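Local coordinates for protein mevalonate kinase, putative (Leishmania major, PDB 2HFS) that probably catalyses the ATP-dependent phosphorylation of (R)-mevalonate to (R)-5-phosphomevalonate, an early step of isoprenoid and sterol biosynthesis, at residues S155-T160 / S177-I182; V193-N198 / R264-I269. All blocks are in the same frame, centred on the assembly; numbering follows the deposited sequence.

Contact 1 of 2, residues S155-T160 / S177-I182; sequences SGADNT and SVFKPI
In the N-terminal part of this GHMP kinase fold, the first turn of helix 157-164 receives the ring of Phe179 from strand 177-182, with Thr160 over one ring face and Gly156 and Ala157 at its far end. Thr160 makes a CH-pi contact: CB stands 4.2 Å from the ring centroid and only 6° off the ring normal. Of its two branches, OG1 lies 3.6 Å from Phe179 CE1 near the rim, and CG2 near Phe179 CG and the CB that carries the ring. OG1 is anti to the carbonyl carbon of Thr160 (chi1 -63°), beside the backbone N, and from there it donates a 2.8 Å hydrogen bond to Gly156 O while also pairing with Asn140 ND2. The bond arrives above the Gly156 carbonyl plane, and the same oxygen accepts from Thr160 N, so Gly156 O is gripped twice, while the bonds of OG1 to Gly156 O and with Asn140 hold the hydroxyl over the ring. At the ring tip, Phe179 CZ comes obliquely against the backbone, 3.4 Å from Ala157 N and 3.5 Å from Gly156 C; Ala157 CB adds an apolar touch on CE2 at 3.9 Å. The polar link lies just before the helix: Ser177 OG donates to Ser155 O at 2.8 Å, with the donor tilted out of the carbonyl plane. Ser155 O also faces the ring edge, more loosely. Around this contact, strand 177-182 pairs antiparallel with strand 166-172, whose Tyr170 meets the Phe179 ring with planes about 25° apart and also touches Ala157. On the helix, Asn159 packs on helix 136-146 and Asp158 forms a salt bridge with Lys21 of strand 17-25.

Contact 2 of 2, residues V193-N198 / R264-I269; sequences VGTGIN and RELESI
Ile269, Leu266 and Glu265 of helix 264-275 pack on the end of strand 188-194 and the turn after it, joining helix to sheet in the ferredoxin-like C-terminal half of the GHMP kinase fold. The tight part is wholly apolar. The side chains of Ile269 and Val193 run antiparallel alongside one another, CD1 of the isoleucine lying 3.5 Å from Val193 CG1 while its CG2 nestles against Val193 CB. Thr195 shows its methyl, not its hydroxyl, to the helix: CG2, anti to the carbonyl carbon, touches both Ile269 CD1 at 3.6 Å and Leu266 CD2 at 3.7 Å. With chi1 58°, OG1 is turned back to its own backbone, where it accepts from Ile197 N at 3.3 Å in an ST turn; it is also hydrogen-bonded to Gly290 O, which satisfies this buried hydroxyl. Leu266 and Ile269 also touch Ala292 of the adjacent strand 291-296. The outer side is thinner and partly exposed, a single methyl, Ile197 CD1, against the CG and carboxylate of Glu265. There Ile197 lies roughly perpendicular to the Glu265 chain. The glutamate chain bends at chi2 (85°), and Ile197 CD1 lies 3.5 Å from Glu265 CD, while Glu265 OE2 makes a 2.8 Å salt bridge to Arg264 NH2, whose strongly bent N-H leaves the hydrogen bond weak.

Read from the N terminus, contact 1 comes first: the chain leaves residues 155-160, completes helix 157-164, runs through strand 166-172 and turns back as strand 177-182, so the contact closes a short helix-and-hairpin loop. Strand 188-194 then opens the second sheet. Contact 2 closes a much longer, almost entirely helical excursion through 201-214, 216-239 and 242-258 before helix 264-275 returns to the strand. The two loops follow in series, neither nested nor crossed. Their centres lie 26 Å apart, on opposite sides of the chain's centre: one contact ties a helix to the larger mixed sheet, the other a helix to the four-stranded antiparallel sheet.

Contact 1 of 2, residues S155-T160 / S177-I182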
# COMPACT_ATOMS: atom_id res chain seq x y z
N SER A 155 -1.88 8.32 -7.29
CA SER A 155 -2.76 7.75 -8.31
C SER A 155 -4.14 7.50 -7.72
O SER A 155 -5.15 7.56 -8.42
CB SER A 155 -2.18 6.42 -8.80
OG SER A 155 -2.01 5.52 -7.72
N GLY A 156 -4.17 7.21 -6.42
CA GLY A 156 -5.40 6.87 -5.72
C GLY A 156 -5.40 5.48 -5.09
O GLY A 156 -6.18 5.23 -4.17
N ALA A 157 -4.55 4.59 -5.58
CA ALA A 157 -4.58 3.19 -5.13
C ALA A 157 -4.21 3.02 -3.67
O ALA A 157 -4.72 2.11 -3.01
CB ALA A 157 -3.73 2.28 -6.01
N ASP A 158 -3.34 3.88 -3.15
CA ASP A 158 -2.91 3.73 -1.76
C ASP A 158 -4.03 4.12 -0.79
O ASP A 158 -4.36 3.36 0.11
CB ASP A 158 -1.63 4.51 -1.46
CG ASP A 158 -0.41 3.93 -2.16
OD1 ASP A 158 -0.55 3.05 -3.06
OD2 ASP A 158 0.74 4.33 -1.86
N ASN A 159 -4.61 5.31 -0.99
CA ASN A 159 -5.73 5.75 -0.16
C ASN A 159 -6.95 4.84 -0.29
O ASN A 159 -7.63 4.58 0.70
CB ASN A 159 -6.11 7.22 -0.37
CG ASN A 159 -6.20 7.63 -1.83
OD1 ASN A 159 -5.19 8.00 -2.45
ND2 ASN A 159 -7.42 7.63 -2.37
N THR A 160 -7.21 4.35 -1.49
CA THR A 160 -8.39 3.53 -1.69
C THR A 160 -8.22 2.19 -0.95
O THR A 160 -9.15 1.72 -0.27
CB THR A 160 -8.66 3.34 -3.21
OG1 THR A 160 -8.94 4.62 -3.82
CG2 THR A 160 -9.96 2.57 -3.42
N SER A 177 -8.27 7.15 -12.56
CA SER A 177 -8.23 5.93 -11.76
C SER A 177 -9.64 5.48 -11.41
O SER A 177 -10.46 6.28 -10.94
CB SER A 177 -7.40 6.15 -10.49
OG SER A 177 -6.03 6.35 -10.81
N VAL A 178 -9.93 4.21 -11.68
CA VAL A 178 -11.22 3.59 -11.37
C VAL A 178 -10.96 2.36 -10.50
O VAL A 178 -10.08 1.55 -10.81
CB VAL A 178 -12.00 3.21 -12.67
CG1 VAL A 178 -12.94 2.02 -12.46
CG2 VAL A 178 -12.78 4.41 -13.17
N PHE A 179 -11.72 2.25 -9.41
CA PHE A 179 -11.57 1.18 -8.43
C PHE A 179 -12.87 0.43 -8.16
O PHE A 179 -13.92 1.03 -7.99
CB PHE A 179 -11.02 1.73 -7.11
CG PHE A 179 -9.73 2.49 -7.25
CD1 PHE A 179 -9.72 3.87 -7.30
CD2 PHE A 179 -8.51 1.80 -7.31
CE1 PHE A 179 -8.53 4.58 -7.42
CE2 PHE A 179 -7.31 2.50 -7.42
CZ PHE A 179 -7.32 3.88 -7.48
N LYS A 180 -12.79 -0.90 -8.10
CA LYS A 180 -13.90 -1.73 -7.62
C LYS A 180 -13.39 -2.90 -6.79
O LYS A 180 -12.28 -3.38 -7.02
CB LYS A 180 -14.79 -2.23 -8.77
CG LYS A 180 -14.08 -2.47 -10.10
CD LYS A 180 -15.08 -2.30 -11.27
CE LYS A 180 -14.40 -1.72 -12.52
NZ LYS A 180 -13.77 -2.77 -13.38
N PRO A 181 -14.18 -3.35 -5.82
CA PRO A 181 -13.78 -4.45 -4.95
C PRO A 181 -13.80 -5.78 -5.69
O PRO A 181 -14.57 -5.96 -6.65
CB PRO A 181 -14.83 -4.44 -3.85
CG PRO A 181 -16.06 -3.82 -4.49
CD PRO A 181 -15.54 -2.85 -5.50
N ILE A 182 -12.96 -6.70 -5.22
CA ILE A 182 -12.88 -8.03 -5.78
C ILE A 182 -13.32 -9.01 -4.70
O ILE A 182 -12.68 -9.12 -3.65
CB ILE A 182 -11.43 -8.35 -6.26
CG1 ILE A 182 -11.03 -7.44 -7.42
CG2 ILE A 182 -11.30 -9.83 -6.64
CD1 ILE A 182 -9.54 -7.49 -7.77

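Contact 2 of 2, residues V193-N198 / R264-I269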
# COMPACT_ATOMS: atom_id res chain seq x y z
N VAL A 193 8.64 -8.29 2.01
CA VAL A 193 10.07 -8.12 2.36
C VAL A 193 10.57 -6.74 1.93
O VAL A 193 10.38 -6.34 0.78
CB VAL A 193 10.93 -9.22 1.67
CG1 VAL A 193 12.39 -9.05 1.97
CG2 VAL A 193 10.46 -10.62 2.07
N GLY A 194 11.21 -6.01 2.84
CA GLY A 194 11.77 -4.73 2.50
C GLY A 194 13.25 -4.82 2.16
O GLY A 194 14.01 -5.48 2.90
N THR A 195 13.67 -4.14 1.08
CA THR A 195 15.06 -4.19 0.63
C THR A 195 15.91 -3.14 1.36
O THR A 195 17.14 -3.25 1.39
CB THR A 195 15.19 -3.94 -0.89
OG1 THR A 195 14.60 -2.67 -1.21
CG2 THR A 195 14.36 -4.94 -1.73
N GLY A 196 15.26 -2.11 1.90
CA GLY A 196 15.94 -0.97 2.53
C GLY A 196 16.37 0.09 1.52
O GLY A 196 17.01 1.08 1.87
N ILE A 197 16.00 -0.13 0.26
CA ILE A 197 16.38 0.76 -0.82
C ILE A 197 15.17 1.59 -1.22
O ILE A 197 14.07 1.06 -1.43
CB ILE A 197 16.92 -0.08 -2.01
CG1 ILE A 197 17.97 -1.08 -1.51
CG2 ILE A 197 17.47 0.83 -3.12
CD1 ILE A 197 18.36 -2.13 -2.51
N ASN A 198 15.37 2.90 -1.33
CA ASN A 198 14.32 3.83 -1.73
C ASN A 198 14.33 4.13 -3.22
O ASN A 198 15.37 4.46 -3.80
CB ASN A 198 14.41 5.13 -0.91
CG ASN A 198 13.99 4.93 0.54
OD1 ASN A 198 13.03 4.23 0.83
ND2 ASN A 198 14.73 5.55 1.46
N ARG A 264 19.09 -6.53 -8.27
CA ARG A 264 19.78 -7.66 -7.62
C ARG A 264 19.13 -8.08 -6.29
O ARG A 264 18.95 -9.28 -6.02
CB ARG A 264 21.26 -7.31 -7.40
CG ARG A 264 22.07 -8.33 -6.63
CD ARG A 264 23.44 -7.79 -6.13
NE ARG A 264 23.28 -6.87 -5.00
CZ ARG A 264 24.18 -5.97 -4.60
NH1 ARG A 264 25.34 -5.82 -5.24
NH2 ARG A 264 23.92 -5.19 -3.56
N GLU A 265 18.81 -7.09 -5.47
CA GLU A 265 18.25 -7.33 -4.14
C GLU A 265 16.86 -7.95 -4.24
O GLU A 265 16.54 -8.90 -3.53
CB GLU A 265 18.21 -6.03 -3.32
CG GLU A 265 19.58 -5.49 -2.94
CD GLU A 265 20.19 -4.63 -4.03
OE1 GLU A 265 19.52 -4.38 -5.06
OE2 GLU A 265 21.34 -4.16 -3.84
N LEU A 266 16.04 -7.42 -5.13
CA LEU A 266 14.73 -8.01 -5.37
C LEU A 266 14.84 -9.43 -5.92
O LEU A 266 14.12 -10.32 -5.50
CB LEU A 266 13.91 -7.13 -6.31
CG LEU A 266 13.35 -5.85 -5.66
CD1 LEU A 266 12.77 -4.95 -6.73
CD2 LEU A 266 12.32 -6.18 -4.59
N GLU A 267 15.74 -9.64 -6.88
CA GLU A 267 15.90 -10.98 -7.44
C GLU A 267 16.30 -12.01 -6.36
O GLU A 267 15.75 -13.12 -6.30
CB GLU A 267 16.92 -10.94 -8.59
CG GLU A 267 16.40 -10.20 -9.81
CD GLU A 267 15.09 -10.77 -10.33
OE1 GLU A 267 15.01 -12.01 -10.57
OE2 GLU A 267 14.14 -9.98 -10.50
N SER A 268 17.21 -11.62 -5.48
CA SER A 268 17.67 -12.50 -4.39
C SER A 268 16.52 -12.93 -3.48
O SER A 268 16.34 -14.13 -3.17
CB SER A 268 18.78 -11.81 -3.59
OG SER A 268 19.13 -12.58 -2.45
N ILE A 269 15.70 -11.96 -3.10
CA ILE A 269 14.52 -12.20 -2.28
C ILE A 269 13.54 -13.16 -2.97
O ILE A 269 13.18 -14.20 -2.39
CB ILE A 269 13.83 -10.85 -1.92
CG1 ILE A 269 14.78 -9.96 -1.11
CG2 ILE A 269 12.54 -11.06 -1.12
CD1 ILE A 269 14.29 -8.50 -0.95